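Local structure of ankyrin repeat domain protein (Legionella pneumophila subsp. pneumophila, 6MCA) at residues G55-P58 and L59-C62; N98-L101 and D102-K105; A228-L231 and L232-H236; F307-F311 and L312-Q316; K388-A391 and L392-I396. The protein is a Legionella effector that interacts with the host LARP7 component of the 7SK snRNP complex and joins ankyrin repeats to a cysteine protease-like region. One frame throughout, in Å; residues are numbered along the deposited sequence.

Contact 1: G55-P58 and L59-C62; sequences GFTP and LIEC
Thr57 is the N-cap of helix 58-65, and its hydroxyl carries the cap: Ile60 N donates to Thr57 OG1 at 3.1 Å. A chi1 of 69° sets OG1 between the backbone N and the carbonyl carbon, facing the start of the helix. Two backbone bonds follow it into the first turn, Glu61 N to Thr57 O at 2.8 Å and Cys62 N to Pro58 O at 2.9 Å. Pro58, which has no N-H to offer, fills the first helical position and packs on Leu74 and Ile30.

The apolar part is made by Phe56 and Ile60, whose side chains cross at about a right angle. The CG2 branch of Ile60 meets Phe56 CD1 at 3.5 Å, while its CG1 branch, crossing the threonine at a slant, comes to 3.2 Å from Thr57 OG1. Trp94 of helix 91-97 makes an edge-to-face pair with the Phe56 ring and also touches Ile60.

A charged group meets the ring too. The Glu61 chain bends at chi2 (-77°) and brings OE2 to the ring edge, 3.6 Å from Phe56 CD2, with the carboxylate plane steeply inclined to the ring. Thr-Pro-Leu at a helix start recalls the ankyrin TPLH motif, consistent with a further repeat-like unit. Glu61 is buried and its OE2 lies close to Asp52, whose other carboxylate oxygen accepts from Phe56 N; this crowding of acids could raise the pKa of one of them.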
loop_
_atom_site.group_PDB
_atom_site.type_symbol
_atom_site.label_atom_id
_atom_site.label_comp_id
_atom_site.label_asym_id
_atom_site.label_seq_id
_atom_site.Cartn_x
_atom_site.Cartn_y
_atom_site.Cartn_z
ATOM N N GLY A 55 -22.525 4.724 3.868
ATOM C CA GLY A 55 -21.940 4.508 2.562
ATOM C C GLY A 55 -21.884 3.067 2.109
ATOM O O GLY A 55 -21.219 2.777 1.107
ATOM N N PHE A 56 -22.564 2.157 2.802
ATOM C CA PHE A 56 -22.521 0.737 2.497
ATOM C C PHE A 56 -23.920 0.223 2.183
ATOM O O PHE A 56 -24.926 0.906 2.390
ATOM C CB PHE A 56 -21.918 -0.059 3.663
ATOM C CG PHE A 56 -20.527 0.364 4.031
ATOM C CD1 PHE A 56 -19.497 0.268 3.113
ATOM C CD2 PHE A 56 -20.246 0.851 5.297
ATOM C CE1 PHE A 56 -18.215 0.656 3.445
ATOM C CE2 PHE A 56 -18.964 1.239 5.636
ATOM C CZ PHE A 56 -17.947 1.141 4.708
ATOM N N THR A 57 -23.971 -0.997 1.668
ATOM C CA THR A 57 -25.207 -1.733 1.472
ATOM C C THR A 57 -25.428 -2.689 2.634
ATOM O O THR A 57 -24.497 -2.991 3.385
ATOM C CB THR A 57 -25.162 -2.518 0.154
ATOM O OG1 THR A 57 -24.209 -3.582 0.262
ATOM C CG2 THR A 57 -24.773 -1.608 -0.999
ATOM N N PRO A 58 -26.660 -3.170 2.833
ATOM C CA PRO A 58 -26.885 -4.161 3.900
ATOM C C PRO A 58 -25.986 -5.385 3.793
ATOM O O PRO A 58 -25.503 -5.887 4.817
ATOM C CB PRO A 58 -28.367 -4.521 3.726
ATOM C CG PRO A 58 -28.975 -3.303 3.129
ATOM C CD PRO A 58 -27.926 -2.710 2.230
ATOM N N LEU A 59 -25.739 -5.874 2.575
ATOM C CA LEU A 59 -24.855 -7.023 2.405
ATOM C C LEU A 59 -23.420 -6.676 2.783
ATOM O O LEU A 59 -22.720 -7.487 3.401
ATOM C CB LEU A 59 -24.925 -7.530 0.966
ATOM C CG LEU A 59 -24.234 -8.867 0.693
ATOM C CD1 LEU A 59 -24.824 -9.961 1.569
ATOM C CD2 LEU A 59 -24.339 -9.235 -0.779
ATOM N N ILE A 60 -22.965 -5.475 2.422
ATOM C CA ILE A 60 -21.625 -5.052 2.814
ATOM C C ILE A 60 -21.543 -4.862 4.324
ATOM O O ILE A 60 -20.506 -5.148 4.934
ATOM C CB ILE A 60 -21.225 -3.777 2.047
ATOM C CG1 ILE A 60 -21.093 -4.082 0.552
ATOM C CG2 ILE A 60 -19.927 -3.201 2.589
ATOM C CD1 ILE A 60 -20.612 -2.908 -0.273
ATOM N N GLU A 61 -22.624 -4.396 4.955
ATOM C CA GLU A 61 -22.655 -4.336 6.414
ATOM C C GLU A 61 -22.517 -5.727 7.020
ATOM O O GLU A 61 -21.773 -5.922 7.990
ATOM C CB GLU A 61 -23.951 -3.674 6.886
ATOM C CG GLU A 61 -24.089 -2.210 6.504
ATOM C CD GLU A 61 -23.263 -1.289 7.381
ATOM O OE1 GLU A 61 -22.696 -1.769 8.385
ATOM O OE2 GLU A 61 -23.187 -0.082 7.069
ATOM N N CYS A 62 -23.229 -6.708 6.457
ATOM C CA CYS A 62 -23.105 -8.085 6.926
ATOM C C CYS A 62 -21.678 -8.594 6.773
ATOM O O CYS A 62 -21.152 -9.270 7.663
ATOM C CB CYS A 62 -24.073 -8.987 6.161
ATOM S SG CYS A 62 -25.811 -8.663 6.493
#

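Contact 2: N98-L101 and D102-K105; sequences NNDL and DMTK
Asp100 and Thr104 join the start of helix 101-109 through the Asp100 carbonyl, just after Asn99, at a positive phi of 55°, has closed the preceding helix in a Schellman motif. Thr104 N donates to Asp100 O at 3.1 Å, and Lys105 N repeats the step to Leu101 O at 2.9 Å.

Thr104 uses its side chain on the same acceptor. With OG1 lying beside its own backbone N (chi1 -58°), the hydroxyl donates to Asp100 O over 2.6 Å. The hydroxyl and the amide approach this oxygen from opposite faces of the carbonyl plane, so two bonds from a single residue grip it. The Asp100 side chain caps the helix more loosely: Met103 N points almost straight at Asp100 OD1, at 177°, but the 3.4 Å separation makes the bond weak. The other carboxylate oxygen, OD2, rests against Met103 CB at 3.4 Å, while the thioether end of Met103 leads away toward Ala71 and Ala95.

This tight turn between two antiparallel helices belongs to the predicted ankyrin repeat 87-119, and Thr104 sits buried between helices 91-97 and 134-142. Asp100 and Asp102 bring two acids to the amino-terminal end of the helix, with Asp100 OD1 4.8 Å from Asp102 OD2. Arg66 also lies against Asp100, and the helix end would probably stabilise both negative charges, partly offsetting their repulsion.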
loop_
_atom_site.group_PDB
_atom_site.type_symbol
_atom_site.label_atom_id
_atom_site.label_comp_id
_atom_site.label_asym_id
_atom_site.label_seq_id
_atom_site.Cartn_x
_atom_site.Cartn_y
_atom_site.Cartn_z
ATOM N N ASN A 98 -11.419 -9.353 5.539
ATOM C CA ASN A 98 -11.617 -9.839 6.898
ATOM C C ASN A 98 -11.073 -11.247 7.108
ATOM O O ASN A 98 -11.101 -11.736 8.243
ATOM C CB ASN A 98 -13.106 -9.820 7.252
ATOM C CG ASN A 98 -13.538 -8.517 7.895
ATOM O OD1 ASN A 98 -12.760 -7.570 7.995
ATOM N ND2 ASN A 98 -14.792 -8.463 8.330
ATOM N N ASN A 99 -10.586 -11.900 6.051
ATOM C CA ASN A 99 -10.132 -13.292 6.115
ATOM C C ASN A 99 -11.230 -14.200 6.663
ATOM O O ASN A 99 -10.976 -15.133 7.429
ATOM C CB ASN A 99 -8.846 -13.420 6.937
ATOM C CG ASN A 99 -8.090 -14.703 6.645
ATOM O OD1 ASN A 99 -8.082 -15.189 5.514
ATOM N ND2 ASN A 99 -7.450 -15.258 7.668
ATOM N N ASP A 100 -12.470 -13.920 6.266
ATOM C CA ASP A 100 -13.637 -14.680 6.701
ATOM C C ASP A 100 -13.928 -15.743 5.646
ATOM O O ASP A 100 -14.432 -15.430 4.563
ATOM C CB ASP A 100 -14.835 -13.755 6.909
ATOM C CG ASP A 100 -16.007 -14.447 7.586
ATOM O OD1 ASP A 100 -15.993 -15.690 7.708
ATOM O OD2 ASP A 100 -16.947 -13.738 8.004
ATOM N N LEU A 101 -13.613 -17.000 5.969
ATOM C CA LEU A 101 -13.758 -18.074 4.989
ATOM C C LEU A 101 -15.222 -18.409 4.736
ATOM O O LEU A 101 -15.619 -18.639 3.587
ATOM C CB LEU A 101 -12.998 -19.315 5.458
ATOM C CG LEU A 101 -11.491 -19.312 5.195
ATOM C CD1 LEU A 101 -10.828 -20.521 5.837
ATOM C CD2 LEU A 101 -11.216 -19.274 3.703
ATOM N N ASP A 102 -16.038 -18.446 5.791
ATOM C CA ASP A 102 -17.443 -18.808 5.628
ATOM C C ASP A 102 -18.189 -17.769 4.797
ATOM O O ASP A 102 -18.951 -18.120 3.887
ATOM C CB ASP A 102 -18.099 -18.981 6.998
ATOM C CG ASP A 102 -17.499 -20.128 7.788
ATOM O OD1 ASP A 102 -17.045 -21.107 7.160
ATOM O OD2 ASP A 102 -17.482 -20.051 9.034
ATOM N N MET A 103 -17.980 -16.485 5.095
ATOM C CA MET A 103 -18.642 -15.433 4.330
ATOM C C MET A 103 -18.163 -15.417 2.883
ATOM O O MET A 103 -18.963 -15.227 1.959
ATOM C CB MET A 103 -18.406 -14.075 4.991
ATOM C CG MET A 103 -19.121 -12.917 4.312
ATOM S SD MET A 103 -20.884 -12.859 4.681
ATOM C CE MET A 103 -20.848 -12.597 6.453
ATOM N N THR A 104 -16.859 -15.615 2.667
ATOM C CA THR A 104 -16.332 -15.660 1.308
ATOM C C THR A 104 -16.936 -16.818 0.524
ATOM O O THR A 104 -17.307 -16.660 -0.645
ATOM C CB THR A 104 -14.807 -15.774 1.336
ATOM O OG1 THR A 104 -14.254 -14.667 2.060
ATOM C CG2 THR A 104 -14.241 -15.782 -0.078
ATOM N N LYS A 105 -17.049 -17.989 1.155
ATOM C CA LYS A 105 -17.641 -19.141 0.485
ATOM C C LYS A 105 -19.114 -18.905 0.180
ATOM O O LYS A 105 -19.591 -19.255 -0.907
ATOM C CB LYS A 105 -17.461 -20.393 1.344
ATOM C CG LYS A 105 -17.808 -21.694 0.639
ATOM C CD LYS A 105 -17.746 -22.871 1.600
ATOM C CE LYS A 105 -18.128 -24.172 0.913
ATOM N NZ LYS A 105 -18.229 -25.299 1.882
#

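Contact 3: A228-L231 and L232-H236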
loop_
_atom_site.group_PDB
_atom_site.type_symbol
_atom_site.label_atom_id
_atom_site.label_comp_id
_atom_site.label_asym_id
_atom_site.label_seq_id
_atom_site.Cartn_x
_atom_site.Cartn_y
_atom_site.Cartn_z
ATOM N N ALA A 228 -0.636 -2.434 13.190
ATOM C CA ALA A 228 -1.092 -1.248 12.475
ATOM C C ALA A 228 -2.186 -1.613 11.484
ATOM O O ALA A 228 -3.262 -0.999 11.474
ATOM C CB ALA A 228 0.086 -0.575 11.766
ATOM N N ALA A 229 -1.947 -2.660 10.686
ATOM C CA ALA A 229 -2.946 -3.106 9.723
ATOM C C ALA A 229 -4.289 -3.321 10.403
ATOM O O ALA A 229 -5.313 -2.774 9.973
ATOM C CB ALA A 229 -2.475 -4.387 9.031
ATOM N N GLU A 230 -4.290 -4.072 11.508
ATOM C CA GLU A 230 -5.529 -4.291 12.244
ATOM C C GLU A 230 -6.164 -2.962 12.627
ATOM O O GLU A 230 -7.332 -2.701 12.308
ATOM C CB GLU A 230 -5.263 -5.147 13.482
ATOM C CG GLU A 230 -6.508 -5.450 14.303
ATOM C CD GLU A 230 -6.214 -6.315 15.515
ATOM O OE1 GLU A 230 -5.051 -6.743 15.673
ATOM O OE2 GLU A 230 -7.146 -6.567 16.307
ATOM N N LEU A 231 -5.381 -2.079 13.257
ATOM C CA LEU A 231 -5.924 -0.800 13.701
ATOM C C LEU A 231 -6.443 0.018 12.530
ATOM O O LEU A 231 -7.365 0.824 12.699
ATOM C CB LEU A 231 -4.864 -0.015 14.471
ATOM C CG LEU A 231 -4.557 -0.508 15.886
ATOM C CD1 LEU A 231 -3.308 0.168 16.427
ATOM C CD2 LEU A 231 -5.744 -0.272 16.807
ATOM N N LEU A 232 -5.881 -0.182 11.336
ATOM C CA LEU A 232 -6.369 0.576 10.193
ATOM C C LEU A 232 -7.690 0.014 9.687
ATOM O O LEU A 232 -8.571 0.777 9.272
ATOM C CB LEU A 232 -5.318 0.589 9.083
ATOM C CG LEU A 232 -4.111 1.488 9.362
ATOM C CD1 LEU A 232 -3.114 1.437 8.214
ATOM C CD2 LEU A 232 -4.558 2.919 9.626
ATOM N N GLN A 233 -7.858 -1.311 9.748
ATOM C CA GLN A 233 -9.084 -1.917 9.240
ATOM C C GLN A 233 -10.297 -1.437 10.026
ATOM O O GLN A 233 -11.359 -1.174 9.447
ATOM C CB GLN A 233 -8.974 -3.440 9.288
ATOM C CG GLN A 233 -9.900 -4.159 8.324
ATOM C CD GLN A 233 -9.291 -5.432 7.775
ATOM O OE1 GLN A 233 -9.235 -5.634 6.562
ATOM N NE2 GLN A 233 -8.831 -6.302 8.667
ATOM N N TYR A 234 -10.146 -1.284 11.344
ATOM C CA TYR A 234 -11.237 -0.790 12.175
ATOM C C TYR A 234 -11.693 0.602 11.764
ATOM O O TYR A 234 -12.800 1.011 12.131
ATOM C CB TYR A 234 -10.821 -0.780 13.647
ATOM C CG TYR A 234 -10.486 -2.143 14.210
ATOM C CD1 TYR A 234 -10.961 -3.303 13.609
ATOM C CD2 TYR A 234 -9.695 -2.271 15.344
ATOM C CE1 TYR A 234 -10.655 -4.549 14.121
ATOM C CE2 TYR A 234 -9.384 -3.513 15.863
ATOM C CZ TYR A 234 -9.867 -4.649 15.248
ATOM O OH TYR A 234 -9.560 -5.888 15.761
ATOM N N GLN A 235 -10.870 1.341 11.012
ATOM C CA GLN A 235 -11.297 2.649 10.532
ATOM C C GLN A 235 -12.478 2.550 9.577
ATOM O O GLN A 235 -13.228 3.522 9.437
ATOM C CB GLN A 235 -10.133 3.371 9.852
ATOM C CG GLN A 235 -9.033 3.806 10.809
ATOM C CD GLN A 235 -7.977 4.660 10.135
ATOM O OE1 GLN A 235 -7.730 4.533 8.937
ATOM N NE2 GLN A 235 -7.350 5.540 10.907
ATOM N N HIS A 236 -12.664 1.400 8.924
ATOM C CA HIS A 236 -13.791 1.229 8.017
ATOM C C HIS A 236 -15.075 0.849 8.739
ATOM O O HIS A 236 -16.158 0.981 8.158
ATOM C CB HIS A 236 -13.469 0.166 6.965
ATOM C CG HIS A 236 -12.334 0.534 6.060
ATOM N ND1 HIS A 236 -12.473 1.425 5.018
ATOM C CD2 HIS A 236 -11.043 0.129 6.040
ATOM C CE1 HIS A 236 -11.316 1.555 4.395
ATOM N NE2 HIS A 236 -10.431 0.778 4.995
#
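Glu230 and Tyr234 meet one turn apart near the carboxyl-terminal end of helix 215-233. The glutamate side chain is fully extended, with chi1 -179° carrying CG away from the backbone N, and it runs out past the hydroxyl end of the phenol. Its CG lies 3.6 Å from Tyr234 CZ, and OE2 takes a weak hydrogen bond from Tyr234 OH at 2.6 Å. The carboxylate stands nearly perpendicular to the ring. Arg247 of helix 242-251 is the stronger partner of OE2, through a salt bridge, so the weak tyrosine bond adds to an acid already paired. Nearer the CB end of the same ring, Glu230 O sits over one face toward the rim, 3.7 Å from Tyr234 CG, while its carbonyl accepts from Tyr234 N at 3.3 Å.

In this last part of the helix the backbone bonds fork: Leu232 N is bonded to Ala228 O at 2.7 Å and more weakly to Ala229 O, and the amide of Gln233 is likewise shared between the carbonyls of Ala229 and Glu230. Such bonds mix alpha-helical and 3-10 spacing. The dense side belongs to two leucines. Leu231 packs on Ile248 and Leu251, and Leu232 on Leu188 and Val192, wedging the helix between 242-251 and 188-202. Ala229, Glu230 and Gln233 form the less buried side, where the alanine methyl points away from the following turn and the base of Gln233, CB, lies 3.5 Å from Glu230 O.

Contact 4: F307-F311 and L312-Q316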
loop_
_atom_site.group_PDB
_atom_site.type_symbol
_atom_site.label_atom_id
_atom_site.label_comp_id
_atom_site.label_asym_id
_atom_site.label_seq_id
_atom_site.Cartn_x
_atom_site.Cartn_y
_atom_site.Cartn_z
ATOM N N PHE A 307 -7.307 8.241 23.852
ATOM C CA PHE A 307 -6.279 8.851 23.016
ATOM C C PHE A 307 -6.199 8.158 21.661
ATOM O O PHE A 307 -6.176 8.819 20.617
ATOM C CB PHE A 307 -4.923 8.807 23.723
ATOM C CG PHE A 307 -3.806 9.425 22.926
ATOM C CD1 PHE A 307 -3.073 8.666 22.026
ATOM C CD2 PHE A 307 -3.491 10.765 23.074
ATOM C CE1 PHE A 307 -2.048 9.231 21.291
ATOM C CE2 PHE A 307 -2.465 11.337 22.341
ATOM C CZ PHE A 307 -1.742 10.567 21.448
ATOM N N ILE A 308 -6.150 6.824 21.660
ATOM C CA ILE A 308 -6.063 6.086 20.402
ATOM C C ILE A 308 -7.307 6.325 19.557
ATOM O O ILE A 308 -7.234 6.415 18.325
ATOM C CB ILE A 308 -5.839 4.587 20.673
ATOM C CG1 ILE A 308 -4.522 4.371 21.419
ATOM C CG2 ILE A 308 -5.840 3.800 19.371
ATOM C CD1 ILE A 308 -3.294 4.700 20.597
ATOM N N HIS A 309 -8.469 6.445 20.204
ATOM C CA HIS A 309 -9.699 6.688 19.460
ATOM C C HIS A 309 -9.686 8.071 18.819
ATOM O O HIS A 309 -9.987 8.214 17.629
ATOM C CB HIS A 309 -10.916 6.523 20.370
ATOM C CG HIS A 309 -12.213 6.444 19.627
ATOM N ND1 HIS A 309 -12.980 7.555 19.349
ATOM C CD2 HIS A 309 -12.871 5.390 19.092
ATOM C CE1 HIS A 309 -14.058 7.187 18.681
ATOM N NE2 HIS A 309 -14.016 5.878 18.511
ATOM N N ASP A 310 -9.327 9.103 19.589
ATOM C CA ASP A 310 -9.180 10.435 19.010
ATOM C C ASP A 310 -8.142 10.446 17.895
ATOM O O ASP A 310 -8.289 11.183 16.913
ATOM C CB ASP A 310 -8.794 11.443 20.094
ATOM C CG ASP A 310 -9.858 11.591 21.164
ATOM O OD1 ASP A 310 -10.903 10.915 21.068
ATOM O OD2 ASP A 310 -9.647 12.385 22.104
ATOM N N PHE A 311 -7.100 9.622 18.022
ATOM C CA PHE A 311 -5.985 9.633 17.084
ATOM C C PHE A 311 -6.348 8.980 15.756
ATOM O O PHE A 311 -6.027 9.518 14.691
ATOM C CB PHE A 311 -4.789 8.920 17.718
ATOM C CG PHE A 311 -3.469 9.255 17.089
ATOM C CD1 PHE A 311 -3.093 8.688 15.882
ATOM C CD2 PHE A 311 -2.596 10.127 17.713
ATOM C CE1 PHE A 311 -1.876 8.993 15.308
ATOM C CE2 PHE A 311 -1.378 10.437 17.144
ATOM C CZ PHE A 311 -1.018 9.869 15.941
ATOM N N LEU A 312 -7.007 7.823 15.796
ATOM C CA LEU A 312 -7.222 7.019 14.600
ATOM C C LEU A 312 -8.652 7.026 14.083
ATOM O O LEU A 312 -8.857 6.822 12.885
ATOM C CB LEU A 312 -6.815 5.562 14.857
ATOM C CG LEU A 312 -5.326 5.232 14.941
ATOM C CD1 LEU A 312 -5.145 3.747 15.212
ATOM C CD2 LEU A 312 -4.603 5.642 13.669
ATOM N N TYR A 313 -9.646 7.248 14.944
ATOM C CA TYR A 313 -11.039 7.018 14.586
ATOM C C TYR A 313 -11.899 8.273 14.681
ATOM O O TYR A 313 -13.124 8.183 14.539
ATOM C CB TYR A 313 -11.609 5.900 15.464
ATOM C CG TYR A 313 -10.749 4.657 15.427
ATOM C CD1 TYR A 313 -10.502 3.999 14.228
ATOM C CD2 TYR A 313 -10.160 4.156 16.582
ATOM C CE1 TYR A 313 -9.710 2.869 14.181
ATOM C CE2 TYR A 313 -9.364 3.024 16.543
ATOM C CZ TYR A 313 -9.144 2.385 15.340
ATOM O OH TYR A 313 -8.354 1.259 15.292
ATOM N N LYS A 314 -11.297 9.435 14.914
ATOM C CA LYS A 314 -11.979 10.714 14.802
ATOM C C LYS A 314 -11.220 11.605 13.830
ATOM O O LYS A 314 -10.008 11.458 13.645
ATOM C CB LYS A 314 -12.102 11.423 16.159
ATOM C CG LYS A 314 -12.891 10.663 17.213
ATOM C CD LYS A 314 -13.329 11.602 18.330
ATOM C CE LYS A 314 -14.047 10.860 19.446
ATOM N NZ LYS A 314 -13.088 10.289 20.429
ATOM N N LYS A 315 -11.943 12.529 13.203
ATOM C CA LYS A 315 -11.329 13.475 12.280
ATOM C C LYS A 315 -10.651 14.586 13.072
ATOM O O LYS A 315 -11.295 15.261 13.881
ATOM C CB LYS A 315 -12.377 14.048 11.328
ATOM N N GLN A 316 -9.350 14.771 12.845
ATOM C CA GLN A 316 -8.569 15.787 13.533
ATOM C C GLN A 316 -7.862 16.664 12.508
ATOM O O GLN A 316 -7.686 16.280 11.349
ATOM C CB GLN A 316 -7.540 15.156 14.489
ATOM C CG GLN A 316 -8.104 14.077 15.409
ATOM C CD GLN A 316 -8.878 14.643 16.586
ATOM O OE1 GLN A 316 -9.063 15.855 16.701
ATOM N NE2 GLN A 316 -9.336 13.764 17.470
HETATM O O HOH W 1 -7.993 9.871 12.645
#
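His309 swings its ring away from its own backbone N (chi1 -167°), and Lys314 runs out extended before bending at chi4 (85°); between them these turns bring the ammonium to the ring edge. Lys314 NZ donates to His309 ND1 at 2.9 Å, near the plane of the imidazole. A second acceptor of NZ, at roughly a tetrahedral angle to the first, is Asp310 OD1, which forms a salt bridge with it; the modelled 2.4 Å separation is too short to trust in detail. The aspartate and lysine chains lie side by side, pointing the same way.

One face of the His309 ring is covered by Tyr313, whose CB makes a CH-pi contact 4.0 Å from the ring centroid. The tyrosine hydroxyl itself reaches Leu231 O of helix 215-233. Beneath, Ile308 CG2 and Leu312 CD1 are 4.2 Å apart in the buried packing against strand 256-263, where Leu259 touches both residues.

Helix 305-312 ends here, and polar side chains hold the chain that leaves it. The Gln316 amide donates NE2 to Asp310 O at 2.8 Å, well off the direction of the C=O bond, while a water bridges Phe311 O and Lys314 O. The lysine ammonium is thus held by acceptors from two successive helix residues, and Gln316 and the water tie the outgoing chain to late carbonyls of the helix.

Contact 5: K388-A391 and L392-I396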
loop_
_atom_site.group_PDB
_atom_site.type_symbol
_atom_site.label_atom_id
_atom_site.label_comp_id
_atom_site.label_asym_id
_atom_site.label_seq_id
_atom_site.Cartn_x
_atom_site.Cartn_y
_atom_site.Cartn_z
ATOM N N LYS A 388 14.148 -2.279 -4.700
ATOM C CA LYS A 388 14.154 -1.816 -6.086
ATOM C C LYS A 388 14.590 -2.933 -7.027
ATOM O O LYS A 388 13.888 -3.272 -7.994
ATOM C CB LYS A 388 15.087 -0.613 -6.240
ATOM C CG LYS A 388 14.592 0.685 -5.630
ATOM C CD LYS A 388 15.582 1.805 -5.916
ATOM C CE LYS A 388 15.156 3.116 -5.279
ATOM N NZ LYS A 388 16.155 4.193 -5.524
ATOM N N ASP A 389 15.757 -3.521 -6.747
ATOM C CA ASP A 389 16.277 -4.565 -7.624
ATOM C C ASP A 389 15.391 -5.807 -7.617
ATOM O O ASP A 389 15.259 -6.473 -8.649
ATOM C CB ASP A 389 17.710 -4.913 -7.225
ATOM C CG ASP A 389 18.688 -3.793 -7.535
ATOM O OD1 ASP A 389 18.520 -3.129 -8.581
ATOM O OD2 ASP A 389 19.619 -3.572 -6.732
ATOM N N ARG A 390 14.759 -6.118 -6.484
ATOM C CA ARG A 390 13.871 -7.276 -6.412
ATOM C C ARG A 390 12.652 -7.087 -7.304
ATOM O O ARG A 390 12.252 -8.006 -8.030
ATOM C CB ARG A 390 13.445 -7.518 -4.962
ATOM C CG ARG A 390 12.620 -8.782 -4.744
ATOM C CD ARG A 390 11.121 -8.491 -4.706
ATOM N NE ARG A 390 10.741 -7.648 -3.575
ATOM C CZ ARG A 390 9.490 -7.477 -3.159
ATOM N NH1 ARG A 390 8.492 -8.092 -3.780
ATOM N NH2 ARG A 390 9.234 -6.692 -2.120
ATOM N N ALA A 391 12.039 -5.902 -7.255
ATOM C CA ALA A 391 10.885 -5.640 -8.110
ATOM C C ALA A 391 11.276 -5.666 -9.583
ATOM O O ALA A 391 10.545 -6.220 -10.423
ATOM C CB ALA A 391 10.254 -4.298 -7.738
ATOM N N LEU A 392 12.432 -5.081 -9.916
ATOM C CA LEU A 392 12.898 -5.123 -11.299
ATOM C C LEU A 392 13.116 -6.559 -11.768
ATOM O O LEU A 392 12.732 -6.924 -12.890
ATOM C CB LEU A 392 14.184 -4.307 -11.439
ATOM C CG LEU A 392 14.800 -4.220 -12.836
ATOM C CD1 LEU A 392 13.778 -3.716 -13.839
ATOM C CD2 LEU A 392 16.022 -3.320 -12.819
ATOM N N ASP A 393 13.720 -7.394 -10.917
ATOM C CA ASP A 393 13.950 -8.791 -11.272
ATOM C C ASP A 393 12.637 -9.546 -11.429
ATOM O O ASP A 393 12.515 -10.408 -12.304
ATOM C CB ASP A 393 14.829 -9.463 -10.216
ATOM C CG ASP A 393 16.247 -8.932 -10.214
ATOM O OD1 ASP A 393 16.621 -8.224 -11.172
ATOM O OD2 ASP A 393 16.988 -9.221 -9.251
ATOM N N GLU A 394 11.650 -9.248 -10.578
ATOM C CA GLU A 394 10.331 -9.857 -10.729
ATOM C C GLU A 394 9.742 -9.537 -12.095
ATOM O O GLU A 394 9.222 -10.423 -12.785
ATOM C CB GLU A 394 9.397 -9.374 -9.619
ATOM C CG GLU A 394 9.448 -10.193 -8.345
ATOM C CD GLU A 394 8.476 -9.689 -7.294
ATOM O OE1 GLU A 394 7.911 -8.590 -7.482
ATOM O OE2 GLU A 394 8.278 -10.391 -6.281
ATOM N N CYS A 395 9.812 -8.267 -12.499
ATOM C CA CYS A 395 9.297 -7.883 -13.813
ATOM C C CYS A 395 10.026 -8.620 -14.931
ATOM O O CYS A 395 9.398 -9.159 -15.854
ATOM C CB CYS A 395 9.414 -6.372 -14.003
ATOM S SG CYS A 395 7.889 -5.474 -13.683
ATOM N N ILE A 396 11.360 -8.651 -14.863
ATOM C CA ILE A 396 12.145 -9.285 -15.920
ATOM C C ILE A 396 11.822 -10.772 -16.012
ATOM O O ILE A 396 11.688 -11.326 -17.109
ATOM C CB ILE A 396 13.646 -9.041 -15.689
ATOM C CG1 ILE A 396 13.980 -7.568 -15.921
ATOM C CG2 ILE A 396 14.485 -9.928 -16.598
ATOM C CD1 ILE A 396 15.386 -7.203 -15.529
#
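This is an i to i+4 salt bridge in the carboxyl-terminal half of the long helix 373-399: Arg390 and Glu394 pair across a single turn on a partly exposed side. Their side chains lie alongside each other and point the same way. The link is slack, because Arg390 NH1 donates to Glu394 OE2 at 3.4 Å and the bond is weak, although fairly straight at 158°. The carboxylate oxygen comes to the edge of the guanidinium, in its plane, while the two planar groups stand perpendicular. Bends at chi2 (-97°) and chi3 (-64°) turn the guanidinium across the helix to lie beside the Glu394 carboxylate, with Arg390 CD 3.8 Å from Glu394 OE2. Asp387 holds the NH2 end in a salt bridge, so the guanidinium is shared between acids before and after it.

The backbone beneath is regular. Leu392 N bonds to Lys388 O at 3.0 Å, and Asp393 N and Glu394 N continue the ladder to Asp389 O and Arg390 O, each at 2.9 Å. On another side of the helix, Asp389 and Asp393 form salt bridges with Arg432 and Lys435 of helix 427-440, respectively, tying the two helices together by charge.

Leu392 packs into helices 404-421 and 427-440, and Cys395 reaches Leu414 on the first of these and Ile159 on helix 147-162. Arg390 itself lies against Leu158 of helix 147-162 and Ser198 of helix 188-202.

Overall arrangement
Contacts 1 to 4 form a chain of neighbours. In the ankyrin-like part, contacts 1 and 2 pack where Met103 CE approaches Cys62 O at 3.6 Å. Both also touch contact 3, Phe56 CE2 lying 3.8 Å from His236 O and Asn98 beside Gln233, so residues 232-236 lie against both helix-start contacts of the amino-terminal part. Contacts 3 and 4, with centres about 12 Å apart, are joined by two probable hydrogen bonds: Gln235 NE2 to Leu312 O and Tyr313 OH to Leu231 O, each 2.8 Å. Contact 5 stands apart, its centre about 39 Å from that of contact 1; a glycerol, probably from crystallisation, lies about 5 Å from the Lys388 side chain.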